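Local coordinates for beta-galactosidase (PDB 4CUA), which hydrolyses beta-galactosides and, through the carbohydrate-binding module described here, probably also attaches to sugar chains, at residues Asp24-Asp29 with Arg48-Asn53; Val76-Val81 with Val176-Lys181; Ala91-Val96 with Lys164-Arg169. All coordinates share one frame; numbering follows the deposited sequence. Where two conformers were deposited one is given.

Interaction 1: Asp24-Asp29 with Arg48-Asn53; sequences DSNPSD and RWTNWN. With EDO (1,2-ethanediol), chain D; EDO (1,2-ethanediol), chain F.
Asp29 and Asn26, the two ends of a type I beta turn in a loop of this galactose-binding-like beta domain, set their side chains against the short strand 49-50. Asp29 points CB toward that strand, and its OD2 accepts from Thr50 OG1 at 2.7 Å, on the anti side of the carboxylate. Asn26 lies alongside Thr50 with CG anti to its backbone N (chi1 177°), and its ND2 donates to the same Asp29 OD2 at 2.8 Å from the opposite face of the carboxylate plane. Two protein donors thus grip one oxygen and limit the rotation of the group. The 1,2-ethanediol of chain D, probably from the crystallisation liquor, adds a third bond from its O2 to Asp29 OD2, and the same O2 accepts from Arg48 NE. One backbone bond accompanies them, Asn26 N donating to Thr50 O at 2.8 Å. Trp49 points CB away from segment 24-29, yet the indole edge comes back to that loop: its NE1 donates to Asp24 O, which lies in the indole plane, at 3.1 Å, and weakly to Ser25 OG, which is also bonded to Ser113 O. Thr50 OG1 works both ways: besides donating to Asp29, it accepts from Trp52 N at 3.1 Å, closing an ST turn.

Interaction 2: Val76-Val81 with Val176-Lys181; sequences VDNLSV and VQIFAK
Ile178 lays its branches over two residues of strand 70-83: CG1 packs 3.6 Å from Leu79 CD1, and CG2 meets Val76 CG1 at 3.8 Å, the second pair crossing at about a right angle. Ile178 CG2 also lies against the backbone Asn78 O, which is buried here and finds no polar partner in the model. These apolar groups face the interior of the beta-sandwich, where Val63 and Phe65 of strand 58-67 and Ile158 of strand 157-163 complete the packing around Ile178. Beside them the backbones form an antiparallel ladder. Ser80 and Gln177 are a hydrogen-bonded pair, with Ser80 N to Gln177 O at 2.8 Å and Gln177 N returning to Ser80 O at 2.9 Å; Val81 and Val176 are the non-hydrogen-bonded pair that follows.

Toward the C-terminus the second segment ceases to be a regular strand, and a side chain takes over the pairing. Asn78 holds CG between its backbone N and carbonyl carbon (chi1 64°), and the amide it carries reaches across to Phe179. There OD1 accepts from Phe179 N at 2.9 Å and ND2 donates to Phe179 O at 2.8 Å, each bond lying in the acceptor's carbonyl plane on a lone pair. The other proton of ND2 goes to Asp77 OD1 at 2.9 Å, nearly straight at 173°. Asn78 OD1 also lies at the edge of the Phe179 ring, near CD2, and receives a water that also donates to Gln177 O.

Turning the amide over would set ND2 against Phe179 N and OD1 against the acceptors Phe179 O and Asp77 OD1, so the chemistry fixes its orientation. It therefore imitates a peptide group and carries the ladder beyond its last regular rung.

Interaction 3: Ala91-Val96 with Lys164-Arg169; sequences APKSYV and KADNKR
Lys93 stretches across the backbone of Lys164 to reach Asp166, joining segment 91-96 to a type I beta turn, Ala165 to Lys168, at the surface of the beta-sandwich. CB of Lys93 points toward the turn. Its CG sits in the crowded position between the backbone N and the carbonyl carbon (chi1 66°), and beyond it the chain is fully extended. The methylenes pass beside the carbonyl of Lys164, with Lys93 CG 3.4 Å and Lys93 CD 3.6 Å from Lys164 O, before the ammonium group arrives at the carboxylate.

Lys93 and Asp166 cross obliquely, and the contact between them is one-sided: NZ forms a salt bridge with OD1 at 2.7 Å, on the syn side and 23° out of the carboxylate plane. Both residues are exposed, so solvent probably screens the pair and tempers its strength.

Behind the salt bridge the contact is modest. Ala165 CB approaches Ala91 O at 3.9 Å, and a water accepts from Ala165 N and lies within hydrogen-bonding distance of Ala91 O. Pro92 turns to the interior instead, where it packs on Phe83 and Met162.

Lys164 takes no part in the salt bridge: its CB points away from segment 91-96, and its NZ donates to Lys168 O at 2.8 Å, almost in line with the carbonyl. The same NZ also bonds Ala165 O at 3.1 Å, while the turn's own Lys168 N reaches that oxygen at 3.0 Å from the opposite face of the carbonyl plane.

How the interactions relate
All three contacts are tied to one antiparallel sheet, but only two of them touch. Interactions 1 and 3, with centres 14 Å apart, meet where Asn53 OD1 lies 2.9 Å from Arg169 NH2, a probable but weak hydrogen bond, and where Arg169 NH1 packs 3.5 Å from Trp52 CZ2. Interaction 2 lies on the other side of the chain's centre from interaction 1, its centre 22 Å from each of the others, and interaction 3 is nested within the chain loop that interaction 2 closes. The calcium ion lies near two of them: about 7 Å from the Arg48 side chain and 8 Å from that of Val176, whose strand supplies the calcium ligands Thr174 and Glu175.

Interaction 1: Asp24-Asp29 with Arg48-Asn53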
loop_
_atom_site.group_PDB
_atom_site.type_symbol
_atom_site.label_atom_id
_atom_site.label_comp_id
_atom_site.label_asym_id
_atom_site.label_seq_id
_atom_site.Cartn_x
_atom_site.Cartn_y
_atom_site.Cartn_z
ATOM N N ASP A 24 8.811 1.829 5.028
ATOM C CA ASP A 24 9.031 2.232 6.396
ATOM C C ASP A 24 7.683 2.530 7.023
ATOM O O ASP A 24 6.680 2.848 6.340
ATOM C CB ASP A 24 9.939 3.469 6.475
ATOM C CG ASP A 24 10.429 3.748 7.826
ATOM O OD1 ASP A 24 10.763 2.821 8.567
ATOM O OD2 ASP A 24 10.511 4.996 8.174
ATOM N N SER A 25 7.623 2.458 8.358
ATOM C CA SER A 25 6.456 2.734 9.110
ATOM C C SER A 25 6.702 3.342 10.488
ATOM O O SER A 25 7.731 3.039 11.103
ATOM C CB SER A 25 5.630 1.453 9.368
ATOM O OG SER A 25 5.436 0.693 8.168
ATOM N N ASN A 26 5.763 4.130 11.020
ATOM C CA ASN A 26 5.750 4.388 12.408
ATOM C C ASN A 26 5.479 3.049 13.114
ATOM O O ASN A 26 4.484 2.409 12.830
ATOM C CB ASN A 26 4.670 5.412 12.707
ATOM C CG ASN A 26 4.527 5.714 14.161
ATOM O OD1 ASN A 26 5.525 5.709 14.884
ATOM N ND2 ASN A 26 3.324 5.913 14.626
ATOM N N PRO A 27 6.344 2.589 14.029
ATOM C CA PRO A 27 6.215 1.199 14.475
ATOM C C PRO A 27 4.901 0.816 15.104
ATOM O O PRO A 27 4.511 -0.349 14.974
ATOM C CB PRO A 27 7.379 1.053 15.435
ATOM C CG PRO A 27 8.400 1.936 14.827
ATOM C CD PRO A 27 7.648 3.152 14.398
ATOM N N SER A 28 4.201 1.718 15.740
ATOM C CA SER A 28 2.914 1.396 16.362
ATOM C C SER A 28 1.763 1.414 15.335
ATOM O O SER A 28 0.600 1.111 15.705
ATOM C CB SER A 28 2.561 2.400 17.485
ATOM O OG SER A 28 2.527 3.676 16.938
ATOM N N ASP A 29 2.097 1.746 14.076
ATOM C CA ASP A 29 1.159 1.785 12.953
ATOM C C ASP A 29 1.649 0.844 11.849
ATOM O O ASP A 29 1.960 1.290 10.735
ATOM C CB ASP A 29 1.046 3.185 12.378
ATOM C CG ASP A 29 0.431 4.185 13.312
ATOM O OD1 ASP A 29 -0.561 3.878 14.000
ATOM O OD2 ASP A 29 0.888 5.375 13.253
ATOM N N ARG A 48 -4.410 2.076 11.356
ATOM C CA ARG A 48 -3.781 2.735 10.226
ATOM C C ARG A 48 -2.335 2.359 10.101
ATOM O O ARG A 48 -1.691 2.039 11.109
ATOM C CB ARG A 48 -3.958 4.236 10.331
ATOM C CG ARG A 48 -3.520 4.819 11.666
ATOM C CD ARG A 48 -3.711 6.305 11.677
ATOM N NE ARG A 48 -3.384 6.934 12.948
ATOM C CZ ARG A 48 -4.246 7.121 13.948
ATOM N NH1 ARG A 48 -5.481 6.682 13.913
ATOM N NH2 ARG A 48 -3.808 7.723 15.071
ATOM N N TRP A 49 -1.809 2.383 8.858
ATOM C CA TRP A 49 -0.401 2.548 8.640
ATOM C C TRP A 49 -0.126 4.034 8.589
ATOM O O TRP A 49 -0.909 4.815 8.043
ATOM C CB TRP A 49 0.012 1.949 7.303
ATOM C CG TRP A 49 1.401 2.379 6.897
ATOM C CD1 TRP A 49 2.535 1.776 7.225
ATOM C CD2 TRP A 49 1.746 3.529 6.091
ATOM N NE1 TRP A 49 3.604 2.452 6.683
ATOM C CE2 TRP A 49 3.149 3.544 6.013
ATOM C CE3 TRP A 49 1.018 4.526 5.485
ATOM C CZ2 TRP A 49 3.842 4.516 5.283
ATOM C CZ3 TRP A 49 1.714 5.492 4.744
ATOM C CH2 TRP A 49 3.106 5.470 4.669
ATOM N N THR A 50 0.995 4.450 9.187
ATOM C CA THR A 50 1.518 5.797 8.925
ATOM C C THR A 50 3.010 5.690 8.924
ATOM O O THR A 50 3.572 4.723 9.397
ATOM C CB THR A 50 1.112 6.826 9.995
ATOM O OG1 THR A 50 1.978 6.720 11.121
ATOM C CG2 THR A 50 -0.322 6.733 10.472
ATOM N N ASN A 51 3.630 6.764 8.413
ATOM C CA ASN A 51 5.080 6.980 8.590
ATOM C C ASN A 51 5.251 8.254 9.441
ATOM O O ASN A 51 6.234 8.991 9.232
ATOM C CB ASN A 51 5.842 6.999 7.315
ATOM C CG ASN A 51 5.438 8.100 6.375
ATOM O OD1 ASN A 51 4.388 8.711 6.556
ATOM N ND2 ASN A 51 6.251 8.320 5.318
ATOM N N TRP A 52 4.372 8.463 10.390
ATOM C CA TRP A 52 4.411 9.625 11.283
ATOM C C TRP A 52 5.760 9.675 11.996
ATOM O O TRP A 52 6.193 8.739 12.585
ATOM C CB TRP A 52 3.256 9.564 12.266
ATOM C CG TRP A 52 3.262 10.677 13.262
ATOM C CD1 TRP A 52 2.768 11.947 13.068
ATOM C CD2 TRP A 52 3.727 10.616 14.606
ATOM N NE1 TRP A 52 2.956 12.680 14.226
ATOM C CE2 TRP A 52 3.499 11.883 15.179
ATOM C CE3 TRP A 52 4.328 9.640 15.375
ATOM C CZ2 TRP A 52 3.900 12.201 16.498
ATOM C CZ3 TRP A 52 4.714 9.955 16.706
ATOM C CH2 TRP A 52 4.493 11.220 17.231
ATOM N N ASN A 53 6.375 10.847 11.934
ATOM C CA ASN A 53 7.643 11.157 12.594
ATOM C C ASN A 53 8.784 10.254 12.166
ATOM O O ASN A 53 9.733 10.068 12.934
ATOM C CB ASN A 53 7.445 11.166 14.086
ATOM C CG ASN A 53 8.573 11.884 14.808
ATOM O OD1 ASN A 53 9.072 12.871 14.293
ATOM N ND2 ASN A 53 8.992 11.358 15.957
HETATM C C1 EDO D . -0.848 9.657 13.802
HETATM O O1 EDO D . -1.797 9.863 14.835
HETATM C C2 EDO D . 0.053 8.466 14.046
HETATM O O2 EDO D . -0.783 7.261 14.025
HETATM C C1 EDO F . -2.825 0.415 15.682
HETATM O O1 EDO F . -1.697 -0.257 15.175
HETATM C C2 EDO F . -2.722 1.902 15.393
HETATM O O2 EDO F . -2.858 2.176 13.972
HETATM O O HOH W 1 7.693 7.384 14.476
#

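Interaction 2: Val76-Val81 with Val176-Lys181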
loop_
_atom_site.group_PDB
_atom_site.type_symbol
_atom_site.label_atom_id
_atom_site.label_comp_id
_atom_site.label_asym_id
_atom_site.label_seq_id
_atom_site.Cartn_x
_atom_site.Cartn_y
_atom_site.Cartn_z
ATOM N N VAL A 76 -4.274 -6.847 -12.276
ATOM C CA VAL A 76 -4.684 -5.710 -11.484
ATOM C C VAL A 76 -4.928 -4.479 -12.307
ATOM O O VAL A 76 -4.059 -4.006 -13.075
ATOM C CB VAL A 76 -3.602 -5.366 -10.399
ATOM C CG1 VAL A 76 -4.068 -4.181 -9.569
ATOM C CG2 VAL A 76 -3.257 -6.591 -9.582
ATOM N N ASP A 77 -6.062 -3.844 -12.106
ATOM C CA ASP A 77 -6.397 -2.627 -12.778
ATOM C C ASP A 77 -6.991 -1.499 -11.912
ATOM O O ASP A 77 -7.510 -0.511 -12.370
ATOM C CB ASP A 77 -7.293 -2.916 -14.036
ATOM C CG ASP A 77 -8.736 -3.217 -13.681
ATOM O OD1 ASP A 77 -9.073 -3.320 -12.473
ATOM O OD2 ASP A 77 -9.560 -3.395 -14.626
ATOM N N ASN A 78 -6.842 -1.651 -10.581
ATOM C CA ASN A 78 -7.483 -0.787 -9.642
ATOM C C ASN A 78 -6.722 -0.854 -8.302
ATOM O O ASN A 78 -6.042 -1.800 -8.019
ATOM C CB ASN A 78 -8.976 -1.217 -9.405
ATOM C CG ASN A 78 -9.100 -2.553 -8.792
ATOM O OD1 ASN A 78 -9.185 -2.685 -7.545
ATOM N ND2 ASN A 78 -9.070 -3.597 -9.594
ATOM N N LEU A 79 -6.971 0.203 -7.543
ATOM C CA LEU A 79 -6.533 0.340 -6.161
ATOM C C LEU A 79 -7.409 1.318 -5.498
ATOM O O LEU A 79 -7.719 2.341 -6.034
ATOM C CB LEU A 79 -5.113 0.882 -6.164
ATOM C CG LEU A 79 -4.491 1.197 -4.778
ATOM C CD1 LEU A 79 -4.338 -0.026 -3.883
ATOM C CD2 LEU A 79 -3.178 2.001 -4.924
ATOM N N SER A 80 -7.825 1.016 -4.262
ATOM C CA SER A 80 -8.555 1.985 -3.456
ATOM C C SER A 80 -7.796 2.191 -2.151
ATOM O O SER A 80 -7.313 1.249 -1.570
ATOM C CB SER A 80 -9.965 1.494 -3.128
ATOM O OG SER A 80 -10.700 1.200 -4.290
ATOM N N VAL A 81 -7.734 3.451 -1.717
ATOM C CA VAL A 81 -6.964 3.820 -0.519
ATOM C C VAL A 81 -7.762 4.755 0.337
ATOM O O VAL A 81 -8.152 5.846 -0.070
ATOM C CB VAL A 81 -5.661 4.523 -0.882
ATOM C CG1 VAL A 81 -4.817 4.816 0.372
ATOM C CG2 VAL A 81 -4.867 3.744 -1.876
ATOM N N VAL A 176 -6.390 -0.323 2.383
ATOM C CA VAL A 176 -6.396 -0.353 0.935
ATOM C C VAL A 176 -7.263 -1.513 0.508
ATOM O O VAL A 176 -7.458 -2.452 1.288
ATOM C CB VAL A 176 -5.009 -0.514 0.324
ATOM C CG1 VAL A 176 -4.083 0.592 0.851
ATOM C CG2 VAL A 176 -4.419 -1.894 0.586
ATOM N N GLN A 177 -7.817 -1.432 -0.702
ATOM C CA GLN A 177 -8.541 -2.566 -1.289
ATOM C C GLN A 177 -8.201 -2.668 -2.789
ATOM O O GLN A 177 -8.165 -1.661 -3.498
ATOM C CB GLN A 177 -10.054 -2.401 -1.106
ATOM C CG GLN A 177 -10.404 -2.330 0.371
ATOM C CD GLN A 177 -11.930 -2.212 0.601
ATOM O OE1 GLN A 177 -12.654 -1.599 -0.161
ATOM N NE2 GLN A 177 -12.364 -2.803 1.654
ATOM N N ILE A 178 -7.946 -3.897 -3.212
ATOM C CA ILE A 178 -7.669 -4.201 -4.610
ATOM C C ILE A 178 -8.616 -5.344 -5.002
ATOM O O ILE A 178 -8.734 -6.314 -4.241
ATOM C CB ILE A 178 -6.208 -4.637 -4.817
ATOM C CG1 ILE A 178 -5.268 -3.523 -4.359
ATOM C CG2 ILE A 178 -5.912 -4.850 -6.307
ATOM C CD1 ILE A 178 -3.825 -3.999 -4.320
ATOM N N PHE A 179 -9.258 -5.193 -6.177
ATOM C CA PHE A 179 -10.232 -6.220 -6.641
ATOM C C PHE A 179 -9.824 -6.893 -7.942
ATOM O O PHE A 179 -9.280 -6.262 -8.850
ATOM C CB PHE A 179 -11.605 -5.593 -6.776
ATOM C CG PHE A 179 -12.092 -4.950 -5.518
ATOM C CD1 PHE A 179 -12.698 -5.699 -4.544
ATOM C CD2 PHE A 179 -11.855 -3.602 -5.265
ATOM C CE1 PHE A 179 -13.118 -5.110 -3.373
ATOM C CE2 PHE A 179 -12.285 -3.009 -4.078
ATOM C CZ PHE A 179 -12.910 -3.786 -3.129
ATOM N N ALA A 180 -10.131 -8.164 -8.002
ATOM C CA ALA A 180 -10.068 -8.926 -9.258
ATOM C C ALA A 180 -11.191 -8.492 -10.174
ATOM O O ALA A 180 -12.221 -7.989 -9.718
ATOM C CB ALA A 180 -10.259 -10.397 -8.951
ATOM N N LYS A 181 -10.995 -8.752 -11.467
ATOM C CA LYS A 181 -12.023 -8.521 -12.479
ATOM C C LYS A 181 -12.778 -9.800 -12.741
ATOM O O LYS A 181 -13.283 -10.420 -11.829
ATOM C CB LYS A 181 -11.400 -8.032 -13.796
HETATM O O HOH W 2 -7.950 -6.250 -11.262
HETATM O O HOH W 3 -9.962 -0.654 -5.939
HETATM O O HOH W 4 -12.974 0.408 -1.929
#

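Interaction 3: Ala91-Val96 with Lys164-Arg169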
loop_
_atom_site.group_PDB
_atom_site.type_symbol
_atom_site.label_atom_id
_atom_site.label_comp_id
_atom_site.label_asym_id
_atom_site.label_seq_id
_atom_site.Cartn_x
_atom_site.Cartn_y
_atom_site.Cartn_z
ATOM N N ALA A 91 -3.403 12.717 3.954
ATOM C CA ALA A 91 -3.136 12.301 2.575
ATOM C C ALA A 91 -1.791 12.896 2.112
ATOM O O ALA A 91 -1.371 13.956 2.597
ATOM C CB ALA A 91 -4.275 12.801 1.712
ATOM N N PRO A 92 -1.131 12.243 1.171
ATOM C CA PRO A 92 0.177 12.749 0.707
ATOM C C PRO A 92 -0.004 13.909 -0.277
ATOM O O PRO A 92 -1.063 14.059 -0.871
ATOM C CB PRO A 92 0.771 11.560 0.000
ATOM C CG PRO A 92 -0.440 10.728 -0.468
ATOM C CD PRO A 92 -1.497 10.973 0.550
ATOM N N LYS A 93 1.038 14.700 -0.442
ATOM C CA LYS A 93 0.962 15.758 -1.451
ATOM C C LYS A 93 1.247 15.243 -2.854
ATOM O O LYS A 93 0.862 15.906 -3.806
ATOM C CB LYS A 93 1.941 16.902 -1.106
ATOM C CG LYS A 93 3.412 16.557 -1.167
ATOM C CD LYS A 93 4.283 17.812 -0.929
ATOM C CE LYS A 93 5.754 17.485 -0.932
ATOM N NZ LYS A 93 6.528 18.804 -0.830
ATOM N N SER A 94 1.940 14.131 -3.026
ATOM C CA SER A 94 2.202 13.581 -4.317
ATOM C C SER A 94 2.346 12.075 -4.173
ATOM O O SER A 94 2.607 11.590 -3.062
ATOM C CB SER A 94 3.477 14.223 -4.914
ATOM O OG SER A 94 4.658 13.809 -4.243
ATOM N N TYR A 95 2.149 11.348 -5.251
ATOM C CA TYR A 95 2.264 9.888 -5.255
ATOM C C TYR A 95 2.473 9.332 -6.633
ATOM O O TYR A 95 2.233 9.998 -7.659
ATOM C CB TYR A 95 0.967 9.241 -4.653
ATOM C CG TYR A 95 -0.242 9.560 -5.531
ATOM C CD1 TYR A 95 -0.961 10.708 -5.363
ATOM C CD2 TYR A 95 -0.627 8.697 -6.522
ATOM C CE1 TYR A 95 -2.040 11.032 -6.207
ATOM C CE2 TYR A 95 -1.691 9.020 -7.361
ATOM C CZ TYR A 95 -2.387 10.165 -7.162
ATOM O OH TYR A 95 -3.449 10.474 -8.043
ATOM N N VAL A 96 2.938 8.120 -6.691
ATOM C CA VAL A 96 3.052 7.354 -7.899
ATOM C C VAL A 96 2.573 5.953 -7.568
ATOM O O VAL A 96 2.975 5.367 -6.560
ATOM C CB VAL A 96 4.492 7.215 -8.377
ATOM C CG1 VAL A 96 4.597 6.330 -9.597
ATOM C CG2 VAL A 96 5.030 8.608 -8.662
ATOM N N LYS A 164 4.778 12.877 1.945
ATOM C CA LYS A 164 3.894 13.547 2.866
ATOM C C LYS A 164 3.648 14.993 2.566
ATOM O O LYS A 164 4.493 15.634 1.942
ATOM C CB LYS A 164 4.414 13.453 4.295
ATOM C CG LYS A 164 5.599 14.363 4.561
ATOM C CD LYS A 164 5.938 14.404 6.039
ATOM C CE LYS A 164 6.955 15.533 6.333
ATOM N NZ LYS A 164 6.411 16.889 6.024
ATOM N N ALA A 165 2.536 15.496 3.047
ATOM C CA ALA A 165 2.213 16.912 2.912
ATOM C C ALA A 165 3.211 17.690 3.791
ATOM O O ALA A 165 3.582 17.264 4.871
ATOM C CB ALA A 165 0.802 17.155 3.357
ATOM N N ASP A 166 3.542 18.898 3.345
ATOM C CA ASP A 166 4.494 19.709 4.094
ATOM C C ASP A 166 4.037 20.135 5.464
ATOM O O ASP A 166 4.859 20.214 6.431
ATOM C CB ASP A 166 4.843 20.958 3.277
ATOM C CG ASP A 166 5.597 20.666 2.023
ATOM O OD1 ASP A 166 6.070 19.538 1.750
ATOM O OD2 ASP A 166 5.775 21.660 1.246
ATOM N N ASN A 167 2.741 20.287 5.656
ATOM C CA ASN A 167 2.195 20.603 6.948
ATOM C C ASN A 167 1.865 19.399 7.856
ATOM O O ASN A 167 1.237 19.552 8.894
ATOM C CB ASN A 167 0.990 21.560 6.827
ATOM C CG ASN A 167 -0.255 20.906 6.258
ATOM O OD1 ASN A 167 -0.244 19.778 5.774
ATOM N ND2 ASN A 167 -1.357 21.618 6.351
ATOM N N LYS A 168 2.328 18.212 7.466
ATOM C CA LYS A 168 2.100 17.017 8.259
ATOM C C LYS A 168 3.439 16.391 8.623
ATOM O O LYS A 168 4.454 16.655 7.977
ATOM C CB LYS A 168 1.269 16.034 7.430
ATOM C CG LYS A 168 -0.119 16.479 7.062
ATOM C CD LYS A 168 -1.024 16.747 8.229
ATOM C CE LYS A 168 -2.460 17.047 7.798
ATOM N NZ LYS A 168 -3.339 17.209 8.950
ATOM N N ARG A 169 3.401 15.472 9.582
ATOM C CA ARG A 169 4.567 14.733 9.996
ATOM C C ARG A 169 4.561 13.280 9.376
ATOM O O ARG A 169 5.448 12.473 9.633
ATOM C CB ARG A 169 4.650 14.704 11.517
ATOM C CG ARG A 169 4.901 16.100 12.166
ATOM C CD ARG A 169 4.812 16.060 13.660
ATOM N NE ARG A 169 6.030 15.432 14.239
ATOM C CZ ARG A 169 6.159 15.118 15.522
ATOM N NH1 ARG A 169 5.227 15.389 16.405
ATOM N NH2 ARG A 169 7.308 14.568 15.917
HETATM O O HOH W 5 0.747 13.894 4.611
#